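Local coordinates for tyrosinase (Burkholderia thailandensis, PDB 5ZRD), which uses a dinuclear copper centre to hydroxylate monophenols to catechols and oxidise these to quinones, and produces catechol derivatives efficiently at acidic pH, at the interface of chains A and B. Coordinates in Å, arbitrary orientation; residue numbers count along the deposited sequence, not the author numbering. Chains: chain A/B, Tyrosinase.

The interface of chains A and B. Residues chain A 261, 264, 428, 430, 485; chain B 344-345.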
loop_
_atom_site.group_PDB
_atom_site.type_symbol
_atom_site.label_atom_id
_atom_site.label_comp_id
_atom_site.label_asym_id
_atom_site.label_seq_id
_atom_site.Cartn_x
_atom_site.Cartn_y
_atom_site.Cartn_z
ATOM N N VAL A 261 4.204 -21.877 26.165
ATOM C CA VAL A 261 3.223 -22.824 25.656
ATOM C C VAL A 261 3.458 -24.195 26.320
ATOM O O VAL A 261 2.496 -24.903 26.734
ATOM C CB VAL A 261 3.217 -22.888 24.110
ATOM C CG1 VAL A 261 2.234 -23.930 23.575
ATOM C CG2 VAL A 261 2.892 -21.530 23.504
ATOM N N SER A 264 1.918 -24.148 29.572
ATOM C CA SER A 264 0.441 -24.190 29.591
ATOM C C SER A 264 -0.067 -25.616 29.314
ATOM O O SER A 264 -1.234 -25.839 29.502
ATOM C CB SER A 264 -0.194 -23.193 28.625
ATOM O OG SER A 264 0.065 -21.828 28.984
ATOM N N THR A 428 -1.639 -19.308 36.524
ATOM C CA THR A 428 -1.617 -18.820 35.186
ATOM C C THR A 428 -2.326 -17.457 35.185
ATOM O O THR A 428 -3.453 -17.331 35.641
ATOM C CB THR A 428 -2.276 -19.816 34.213
ATOM O OG1 THR A 428 -1.649 -21.107 34.224
ATOM C CG2 THR A 428 -2.266 -19.297 32.789
ATOM N N THR A 430 -3.695 -14.475 32.791
ATOM C CA THR A 430 -4.094 -14.055 31.450
ATOM C C THR A 430 -4.881 -12.746 31.548
ATOM O O THR A 430 -5.972 -12.713 32.044
ATOM C CB THR A 430 -4.873 -15.150 30.704
ATOM O OG1 THR A 430 -6.048 -15.548 31.413
ATOM C CG2 THR A 430 -4.023 -16.375 30.438
ATOM N N VAL A 485 0.265 -13.851 28.745
ATOM C CA VAL A 485 0.116 -15.119 29.465
ATOM C C VAL A 485 1.398 -15.347 30.268
ATOM O O VAL A 485 2.456 -15.254 29.730
ATOM C CB VAL A 485 -0.218 -16.292 28.524
ATOM C CG1 VAL A 485 0.573 -16.218 27.249
ATOM C CG2 VAL A 485 -0.007 -17.629 29.195
ATOM N N ARG B 344 -3.928 -23.051 25.697
ATOM C CA ARG B 344 -3.700 -21.654 25.338
ATOM C C ARG B 344 -2.422 -21.527 24.499
ATOM O O ARG B 344 -1.396 -22.081 24.837
ATOM C CB ARG B 344 -3.669 -20.707 26.550
ATOM C CG ARG B 344 -3.598 -21.331 27.940
ATOM C CD ARG B 344 -3.654 -20.268 29.062
ATOM N NE ARG B 344 -5.002 -19.958 29.572
ATOM C CZ ARG B 344 -5.891 -19.130 28.998
ATOM N NH1 ARG B 344 -7.120 -19.040 29.497
ATOM N NH2 ARG B 344 -5.556 -18.398 27.941
ATOM N N ASN B 345 -2.526 -20.801 23.391
ATOM C CA ASN B 345 -1.414 -20.491 22.498
ATOM C C ASN B 345 -0.886 -21.745 21.774
ATOM O O ASN B 345 0.165 -21.685 21.153
ATOM C CB ASN B 345 -0.301 -19.754 23.258
ATOM C CG ASN B 345 -0.716 -18.366 23.721
ATOM O OD1 ASN B 345 -1.303 -17.587 22.970
ATOM N ND2 ASN B 345 -0.440 -18.051 24.973
HETATM O O HOH W 1 0.661 -20.402 26.639
#
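B:Arg344 and B:Asn345, in a loop of one chain, pack onto helix 256-265 and strands 426-430 and 485-489 of the other and so contribute to holding together two identical chains of the deposited four-chain assembly, in a two-fold symmetric contact that may not be the biological one; the patch has a twin with the chains exchanged. Among the residues of this patch no nitrogen or oxygen of one chain comes within bonding distance of the other, and the contact rests on packing and a bridging water. The long arm of B:Arg344 runs along chain A, passing A:Ser264 first: its CG methylene lies 3.8 Å from the hydroxyl OG of A:Ser264. Farther out, CD of B:Arg344 passes the CG2 methyl of A:Thr428 loosely, at 4.1 Å, the two side chains pointing in opposite directions. The arm then bends at chi3 (92°), and the turn about CD-NE (chi4 -81°) sets a guanidinium face toward A:Thr430. There the methyl CG2 of A:Thr430 stands 3.5 Å above the guanidinium plane, displaced toward the rim, an apolar cap on a flat polar group. B:Asn345 sets its CB 3.7 Å from CG2 of A:Val261. B:Asn345 and A:Val485 meet tip to tip, but the approach of ND2 to CG1 is doubtfully short. Water 1 joins the chains: it lies 2.8 Å from OG of A:Ser264 and 3.1 Å from ND2 of B:Asn345, whose N-H points nearly straight at it (166°). The backbone O of B:Arg344, 3.2 Å from water 1, is a longer third partner. The structure alone does not show whether this pairing exists in solution. With 207 Å² of protein surface hidden, the patch contributes a modest, largely apolar and water-bridged part of the A-B contact.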